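Local coordinates for protein putative sulfatase yidJ (Bacteroides fragilis, PDB 2QZU) that is a putative sulfatase that probably hydrolyses sulfate esters, such as those of aryl sulfates, with the help of a bound metal ion, at residues 107-112 and 131-136; 352-357 and 382-387. All coordinates share one frame; numbering follows the deposited sequence.

Two contacts, following one another along the chain without nesting or crossing, show how loops that follow strands of one mixed sheet are tied to segments leading into helices. From the N terminus, contact 1 comes first: residues 107-112, ahead of helix 116-122, meet residues 131-136, which follow strand 126-130, so the loop it closes holds that helix and that strand. Contact 2 opens much later, at the end of edge strand 349-352; residues 352-357 meet residues 382-387, enclosing helix 361-368 and joining the sheet edge to the start of helix 385-390. The centres of contact 1 and contact 2 are about 26 Å apart. Their nearest atoms are about 15 Å apart.

Contact 1 (107-112 and 131-136); sequences VELSQN and GKWHLD
Leu109 N donates to Leu135 O across 3.0 Å, the backbone bond joining the two loops. It is nearly straight, 169° at the hydrogen. Beside it, CB of Glu108 comes to 3.5 Å from the same Leu135 O.

The rest of the contact is largely apolar. Leu109 holds CG anti to its backbone N (chi1 -177°), and from there its CD2 reaches the six-membered part of the Trp133 indole, 3.6 Å from CZ2; the two side chains cross at about a right angle. Leu135 meets Leu109 CB to CB at 4.0 Å, and its CD1 lies over one face of the indole, 3.9 Å above the plane and offset toward the rim. Both leucines thus pack on one tryptophan, and Leu135 also rests on Arg80 and Met84 of helix 76-85.

Two carboxylates come near each other beside this cluster, Glu108 OE1 lying 4.7 Å from Asp136 OD1. The first accepts from Ala137 N and the second pairs with Arg162, which also donates to Leu109 O. In the same segment as Asp136, His134 ND1 is hydrogen-bonded to Ser76 OG, a serine predicted to be converted to 3-oxoalanine, though unmodified here. Arg162 would be expected to ease the repulsion between the two acids, while the packed Leu135 and indole lie in the same segment as His134, which meets that probable active-site serine.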
ATOM      1  N   VAL A 107     -20.484  16.649   9.955  1.00  8.07           N
ATOM      2  CA  VAL A 107     -20.611  15.200   9.944  1.00  3.97           C
ATOM      3  C   VAL A 107     -19.778  14.582  11.069  1.00  5.03           C
ATOM      4  O   VAL A 107     -18.590  14.301  10.909  1.00  6.57           O
ATOM      5  CB  VAL A 107     -20.189  14.632   8.564  1.00  4.05           C
ATOM      6  CG1 VAL A 107     -20.311  13.118   8.549  1.00  5.74           C
ATOM      7  CG2 VAL A 107     -21.072  15.232   7.478  1.00  5.20           C
ATOM      8  N   GLU A 108     -20.413  14.410  12.227  1.00  8.84           N
ATOM      9  CA  GLU A 108     -19.772  13.811  13.396  1.00  7.13           C
ATOM     10  C   GLU A 108     -20.831  13.592  14.471  1.00  7.35           C
ATOM     11  O   GLU A 108     -21.924  14.154  14.403  1.00  7.01           O
ATOM     12  CB  GLU A 108     -18.652  14.713  13.947  1.00  8.67           C
ATOM     13  CG  GLU A 108     -19.126  16.042  14.532  1.00  8.16           C
ATOM     14  CD  GLU A 108     -18.018  16.810  15.257  1.00 15.81           C
ATOM     15  OE1 GLU A 108     -16.846  16.371  15.233  1.00 13.60           O
ATOM     16  OE2 GLU A 108     -18.326  17.862  15.853  1.00 14.14           O
ATOM     17  N   LEU A 109     -20.507  12.773  15.464  1.00  5.37           N
ATOM     18  CA  LEU A 109     -21.439  12.498  16.548  1.00  3.41           C
ATOM     19  C   LEU A 109     -21.612  13.769  17.373  1.00  5.65           C
ATOM     20  O   LEU A 109     -20.636  14.430  17.713  1.00  5.89           O
ATOM     21  CB  LEU A 109     -20.892  11.377  17.437  1.00  4.15           C
ATOM     22  CG  LEU A 109     -21.778  10.894  18.587  1.00  5.87           C
ATOM     23  CD1 LEU A 109     -23.074  10.318  18.037  1.00  7.36           C
ATOM     24  CD2 LEU A 109     -21.032   9.835  19.391  1.00  4.18           C
ATOM     25  N   SER A 110     -22.855  14.108  17.691  1.00  6.07           N
ATOM     26  CA  SER A 110     -23.125  15.303  18.478  1.00  9.31           C
ATOM     27  C   SER A 110     -22.736  15.078  19.935  1.00  4.66           C
ATOM     28  O   SER A 110     -23.015  14.023  20.500  1.00  9.55           O
ATOM     29  CB  SER A 110     -24.612  15.660  18.399  1.00 11.01           C
ATOM     30  OG  SER A 110     -24.902  16.797  19.194  1.00 16.37           O
ATOM     31  N   GLN A 111     -22.086  16.067  20.535  1.00  5.37           N
ATOM     32  CA  GLN A 111     -21.697  15.960  21.936  1.00  9.18           C
ATOM     33  C   GLN A 111     -22.963  15.879  22.795  1.00  7.37           C
ATOM     34  O   GLN A 111     -22.951  15.303  23.882  1.00 12.42           O
ATOM     35  CB  GLN A 111     -20.856  17.177  22.345  1.00  9.69           C
ATOM     36  CG  GLN A 111     -20.490  17.222  23.822  1.00 14.07           C
ATOM     37  CD  GLN A 111     -19.580  18.390  24.165  1.00 20.50           C
ATOM     38  OE1 GLN A 111     -19.383  18.714  25.339  1.00 28.34           O
ATOM     39  NE2 GLN A 111     -19.013  19.020  23.143  1.00 22.07           N
ATOM     40  N   ASN A 112     -24.057  16.444  22.285  1.00 10.35           N
ATOM     41  CA  ASN A 112     -25.333  16.445  23.000  1.00 10.40           C
ATOM     42  C   ASN A 112     -26.194  15.215  22.740  1.00 12.21           C
ATOM     43  O   ASN A 112     -27.252  15.057  23.349  1.00 13.33           O
ATOM     44  CB  ASN A 112     -26.142  17.693  22.643  1.00 14.39           C
ATOM     45  CG  ASN A 112     -25.437  18.973  23.032  1.00 26.09           C
ATOM     46  OD1 ASN A 112     -25.027  19.143  24.182  1.00 33.16           O
ATOM     47  ND2 ASN A 112     -25.297  19.886  22.077  1.00 34.12           N
ATOM     48  N   GLY A 131     -10.123   0.746  20.709  1.00  4.58           N
ATOM     49  CA  GLY A 131     -10.171   0.586  19.265  1.00  3.52           C
ATOM     50  C   GLY A 131     -10.608   1.783  18.453  1.00  2.07           C
ATOM     51  O   GLY A 131     -10.482   2.930  18.883  1.00  6.81           O
ATOM     52  N   LYS A 132     -11.134   1.497  17.265  1.00  4.61           N
ATOM     53  CA  LYS A 132     -11.589   2.509  16.318  1.00  5.02           C
ATOM     54  C   LYS A 132     -12.923   3.137  16.710  1.00  5.17           C
ATOM     55  O   LYS A 132     -13.899   2.434  16.969  1.00  6.72           O
ATOM     56  CB  LYS A 132     -11.697   1.870  14.930  1.00  6.88           C
ATOM     57  CG  LYS A 132     -12.188   2.792  13.835  1.00  9.37           C
ATOM     58  CD  LYS A 132     -12.263   2.044  12.514  1.00  7.91           C
ATOM     59  CE  LYS A 132     -12.884   2.912  11.434  1.00  8.70           C
ATOM     60  NZ  LYS A 132     -13.043   2.162  10.158  1.00  7.27           N
ATOM     61  N   TRP A 133     -12.951   4.468  16.739  1.00  4.02           N
ATOM     62  CA  TRP A 133     -14.144   5.243  17.100  1.00  3.76           C
ATOM     63  C   TRP A 133     -14.778   5.828  15.832  1.00  2.19           C
ATOM     64  O   TRP A 133     -15.968   5.643  15.564  1.00  7.90           O
ATOM     65  CB  TRP A 133     -13.721   6.367  18.059  1.00  5.01           C
ATOM     66  CG  TRP A 133     -14.796   7.319  18.497  1.00  6.48           C
ATOM     67  CD1 TRP A 133     -14.806   8.676  18.325  1.00  2.07           C
ATOM     68  CD2 TRP A 133     -15.975   7.002  19.249  1.00  5.35           C
ATOM     69  NE1 TRP A 133     -15.915   9.223  18.930  1.00  2.28           N
ATOM     70  CE2 TRP A 133     -16.649   8.217  19.506  1.00  4.91           C
ATOM     71  CE3 TRP A 133     -16.525   5.807  19.736  1.00  4.29           C
ATOM     72  CZ2 TRP A 133     -17.849   8.276  20.228  1.00  7.73           C
ATOM     73  CZ3 TRP A 133     -17.723   5.863  20.459  1.00  9.66           C
ATOM     74  CH2 TRP A 133     -18.369   7.093  20.695  1.00  6.10           C
ATOM     75  N   HIS A 134     -13.955   6.536  15.060  1.00  3.48           N
ATOM     76  CA  HIS A 134     -14.336   7.167  13.797  1.00  3.81           C
ATOM     77  C   HIS A 134     -15.651   7.951  13.824  1.00  5.27           C
ATOM     78  O   HIS A 134     -16.480   7.805  12.928  1.00  5.97           O
ATOM     79  CB  HIS A 134     -14.403   6.118  12.677  1.00  9.02           C
ATOM     80  CG  HIS A 134     -14.223   6.692  11.305  1.00  6.19           C
ATOM     81  ND1 HIS A 134     -14.477   5.970  10.155  1.00 10.33           N
ATOM     82  CD2 HIS A 134     -13.802   7.911  10.893  1.00  6.98           C
ATOM     83  CE1 HIS A 134     -14.219   6.721   9.101  1.00  8.04           C
ATOM     84  NE2 HIS A 134     -13.806   7.906   9.520  1.00  6.55           N
ATOM     85  N   LEU A 135     -15.841   8.779  14.849  1.00  2.07           N
ATOM     86  CA  LEU A 135     -17.058   9.576  14.943  1.00  3.11           C
ATOM     87  C   LEU A 135     -16.783  11.058  15.215  1.00  6.39           C
ATOM     88  O   LEU A 135     -17.693  11.810  15.568  1.00  6.91           O
ATOM     89  CB  LEU A 135     -17.985   8.995  16.020  1.00  5.50           C
ATOM     90  CG  LEU A 135     -18.771   7.755  15.572  1.00  3.16           C
ATOM     91  CD1 LEU A 135     -19.410   7.086  16.781  1.00  6.64           C
ATOM     92  CD2 LEU A 135     -19.833   8.163  14.545  1.00  4.83           C
ATOM     93  N   ASP A 136     -15.531  11.472  15.039  1.00  5.69           N
ATOM     94  CA  ASP A 136     -15.145  12.872  15.243  1.00  2.49           C
ATOM     95  C   ASP A 136     -14.618  13.499  13.947  1.00  5.13           C
ATOM     96  O   ASP A 136     -13.841  12.881  13.219  1.00  9.09           O
ATOM     97  CB  ASP A 136     -14.065  12.984  16.326  1.00  6.07           C
ATOM     98  CG  ASP A 136     -14.538  12.487  17.679  1.00  8.37           C
ATOM     99  OD1 ASP A 136     -15.596  12.949  18.154  1.00  9.70           O
ATOM    100  OD2 ASP A 136     -13.847  11.634  18.268  1.00  8.92           O
TER

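Contact 2 (352-357 and 382-387); sequences DPLMIA and FDLSNE
Leu354 and Ile356 meet Leu384 and Glu387 through aliphatic atoms alone, and no direct hydrogen bond joins the two segments. Leu384 CD1 is the hub of this packing: it lies 3.8 Å from Ile356 CA and 3.9 Å from Ile356 CG1, so the methyl sits against backbone and side chain together. The same methyl also meets Leu354 CD2, at 4.1 Å. CG of Leu354 is anti to its backbone N (chi1 -178°), and both of its methyls beyond that carbon reach Glu387, CD2 coming to 3.8 Å from CB. The two side chains cross at about a right angle. Glu387 offers only the base of its side chain here, because its chain bends at chi2 (69°) and its far end leads away. Phe66 of strand 64-66 touches both Leu354 and Ile356, and Leu361 packs on Ile356.

In the alkaline-phosphatase-like fold of the sulfatases, this contact joins the end of strand 349-352, at one edge of the mixed sheet, to the beginning of helix 385-390, whose N-cap position is Leu384.

The polar interactions work by turns and by a water. That water lies within hydrogen-bonding distance of Asp352 OD2 and, at 2.9 Å, of Glu387 O, and can bridge them, though it has more acceptors near it than protons to give; such a bridge would link the strand end to the first turn of the helix. OD2 is also paired with Arg349. The other oxygen, OD1, accepts from Leu354 N at 2.9 Å on its anti side, an Asx turn that fixes the chain just before the packed leucine. A second Asx turn precedes the helix: Asp383 OD1 accepts from both Ser385 N and Ser385 OG, the latter at 2.7 Å, while Asp383 OD2 is hydrogen-bonded to Ser367 OG of helix 361-368.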
ATOM      1  N   ASP A 352     -30.874 -18.112  13.893  1.00 24.35           N
ATOM      2  CA  ASP A 352     -32.067 -17.285  14.014  1.00 20.25           C
ATOM      3  C   ASP A 352     -32.156 -16.415  12.764  1.00 19.55           C
ATOM      4  O   ASP A 352     -31.205 -15.716  12.422  1.00 17.93           O
ATOM      5  CB  ASP A 352     -31.969 -16.405  15.260  1.00 18.53           C
ATOM      6  CG  ASP A 352     -33.311 -15.857  15.689  1.00 23.56           C
ATOM      7  OD1 ASP A 352     -34.026 -15.290  14.836  1.00 21.89           O
ATOM      8  OD2 ASP A 352     -33.649 -15.990  16.883  1.00 28.01           O
ATOM      9  N   PRO A 353     -33.300 -16.454  12.061  1.00 17.29           N
ATOM     10  CA  PRO A 353     -33.481 -15.658  10.844  1.00 11.92           C
ATOM     11  C   PRO A 353     -33.863 -14.191  11.062  1.00 12.63           C
ATOM     12  O   PRO A 353     -34.065 -13.458  10.099  1.00 10.87           O
ATOM     13  CB  PRO A 353     -34.572 -16.422  10.104  1.00 15.95           C
ATOM     14  CG  PRO A 353     -35.446 -16.875  11.228  1.00 14.34           C
ATOM     15  CD  PRO A 353     -34.436 -17.375  12.255  1.00 17.51           C
ATOM     16  N   LEU A 354     -33.962 -13.768  12.319  1.00 10.00           N
ATOM     17  CA  LEU A 354     -34.332 -12.384  12.632  1.00  9.25           C
ATOM     18  C   LEU A 354     -33.458 -11.378  11.878  1.00  7.69           C
ATOM     19  O   LEU A 354     -32.236 -11.418  11.986  1.00  8.74           O
ATOM     20  CB  LEU A 354     -34.187 -12.132  14.135  1.00  9.87           C
ATOM     21  CG  LEU A 354     -34.600 -10.729  14.591  1.00  6.33           C
ATOM     22  CD1 LEU A 354     -36.114 -10.584  14.484  1.00  7.46           C
ATOM     23  CD2 LEU A 354     -34.142 -10.500  16.026  1.00  8.00           C
HETATM   24  N   MSE A 355     -34.081 -10.464  11.137  1.00  9.98           N
HETATM   25  CA  MSE A 355     -33.308  -9.479  10.380  1.00 11.50           C
HETATM   26  C   MSE A 355     -32.915  -8.282  11.242  1.00  8.35           C
HETATM   27  O   MSE A 355     -33.276  -7.139  10.949  1.00 11.66           O
HETATM   28  CB  MSE A 355     -34.096  -8.992   9.160  1.00 13.73           C
HETATM   29  CG  MSE A 355     -33.202  -8.379   8.092  1.00 12.66           C
HETATM   30 SE   MSE A 355     -34.154  -7.320   6.799  1.00 22.38          SE
HETATM   31  CE  MSE A 355     -35.340  -8.699   6.115  1.00 11.77           C
ATOM     32  N   ILE A 356     -32.171  -8.555  12.308  1.00  4.48           N
ATOM     33  CA  ILE A 356     -31.719  -7.508  13.208  1.00  8.24           C
ATOM     34  C   ILE A 356     -30.662  -6.664  12.499  1.00  9.60           C
ATOM     35  O   ILE A 356     -29.889  -7.174  11.685  1.00  8.05           O
ATOM     36  CB  ILE A 356     -31.137  -8.122  14.513  1.00  8.33           C
ATOM     37  CG1 ILE A 356     -30.629  -7.019  15.442  1.00  8.01           C
ATOM     38  CG2 ILE A 356     -30.015  -9.098  14.184  1.00  7.65           C
ATOM     39  CD1 ILE A 356     -30.298  -7.516  16.837  1.00 12.78           C
ATOM     40  N   ALA A 357     -30.644  -5.368  12.789  1.00  8.99           N
ATOM     41  CA  ALA A 357     -29.674  -4.479  12.166  1.00  5.01           C
ATOM     42  C   ALA A 357     -28.682  -3.956  13.187  1.00  7.10           C
ATOM     43  O   ALA A 357     -28.976  -3.872  14.381  1.00  8.32           O
ATOM     44  CB  ALA A 357     -30.385  -3.306  11.494  1.00  5.60           C
ATOM     45  N   PHE A 382     -35.275  -0.363  15.865  1.00  9.84           N
ATOM     46  CA  PHE A 382     -36.094  -1.431  16.445  1.00  7.69           C
ATOM     47  C   PHE A 382     -35.606  -2.036  17.760  1.00  6.70           C
ATOM     48  O   PHE A 382     -34.433  -2.380  17.898  1.00  6.76           O
ATOM     49  CB  PHE A 382     -36.267  -2.583  15.445  1.00  6.36           C
ATOM     50  CG  PHE A 382     -36.932  -2.192  14.153  1.00  9.66           C
ATOM     51  CD1 PHE A 382     -36.172  -1.776  13.060  1.00 13.35           C
ATOM     52  CD2 PHE A 382     -38.316  -2.267  14.021  1.00 11.99           C
ATOM     53  CE1 PHE A 382     -36.782  -1.443  11.853  1.00 14.32           C
ATOM     54  CE2 PHE A 382     -38.935  -1.935  12.817  1.00 14.04           C
ATOM     55  CZ  PHE A 382     -38.168  -1.525  11.729  1.00 13.40           C
ATOM     56  N   ASP A 383     -36.519  -2.161  18.722  1.00  8.55           N
ATOM     57  CA  ASP A 383     -36.210  -2.780  20.007  1.00  9.35           C
ATOM     58  C   ASP A 383     -36.615  -4.236  19.797  1.00 12.92           C
ATOM     59  O   ASP A 383     -37.797  -4.580  19.868  1.00 12.13           O
ATOM     60  CB  ASP A 383     -37.057  -2.178  21.134  1.00  9.43           C
ATOM     61  CG  ASP A 383     -36.795  -2.837  22.479  1.00 10.69           C
ATOM     62  OD1 ASP A 383     -36.271  -3.972  22.503  1.00 10.73           O
ATOM     63  OD2 ASP A 383     -37.128  -2.225  23.518  1.00 12.17           O
ATOM     64  N   LEU A 384     -35.633  -5.086  19.531  1.00  7.90           N
ATOM     65  CA  LEU A 384     -35.902  -6.495  19.269  1.00  8.29           C
ATOM     66  C   LEU A 384     -35.504  -7.385  20.442  1.00  6.51           C
ATOM     67  O   LEU A 384     -35.226  -8.570  20.264  1.00  8.85           O
ATOM     68  CB  LEU A 384     -35.137  -6.926  18.010  1.00  9.75           C
ATOM     69  CG  LEU A 384     -35.447  -6.137  16.729  1.00  7.91           C
ATOM     70  CD1 LEU A 384     -34.437  -6.476  15.643  1.00 10.98           C
ATOM     71  CD2 LEU A 384     -36.858  -6.449  16.271  1.00  8.85           C
ATOM     72  N   SER A 385     -35.493  -6.814  21.639  1.00  6.39           N
ATOM     73  CA  SER A 385     -35.100  -7.560  22.830  1.00  9.87           C
ATOM     74  C   SER A 385     -35.875  -8.860  23.050  1.00  8.19           C
ATOM     75  O   SER A 385     -35.283  -9.894  23.379  1.00  9.92           O
ATOM     76  CB  SER A 385     -35.221  -6.664  24.068  1.00 11.27           C
ATOM     77  OG  SER A 385     -36.524  -6.126  24.186  1.00 13.56           O
ATOM     78  N   ASN A 386     -37.192  -8.817  22.872  1.00  9.38           N
ATOM     79  CA  ASN A 386     -38.003 -10.013  23.071  1.00  6.84           C
ATOM     80  C   ASN A 386     -37.655 -11.086  22.047  1.00  8.42           C
ATOM     81  O   ASN A 386     -37.503 -12.264  22.389  1.00 11.27           O
ATOM     82  CB  ASN A 386     -39.492  -9.672  22.981  1.00  7.89           C
ATOM     83  CG  ASN A 386     -40.373 -10.869  23.266  1.00 18.52           C
ATOM     84  OD1 ASN A 386     -40.987 -11.437  22.362  1.00 20.63           O
ATOM     85  ND2 ASN A 386     -40.422 -11.275  24.530  1.00 13.57           N
ATOM     86  N   GLU A 387     -37.535 -10.669  20.789  1.00  7.55           N
ATOM     87  CA  GLU A 387     -37.187 -11.573  19.701  1.00 11.00           C
ATOM     88  C   GLU A 387     -35.827 -12.225  19.962  1.00 10.05           C
ATOM     89  O   GLU A 387     -35.663 -13.430  19.784  1.00 10.43           O
ATOM     90  CB  GLU A 387     -37.134 -10.809  18.373  1.00 11.46           C
ATOM     91  CG  GLU A 387     -38.476 -10.339  17.808  1.00 15.52           C
ATOM     92  CD  GLU A 387     -39.138  -9.238  18.622  1.00 24.93           C
ATOM     93  OE1 GLU A 387     -38.426  -8.453  19.285  1.00 15.28           O
ATOM     94  OE2 GLU A 387     -40.383  -9.144  18.578  1.00 28.32           O
TER
HETATM   95  O   HOH W   1     -35.952 -14.034  16.990  1.00 23.28           O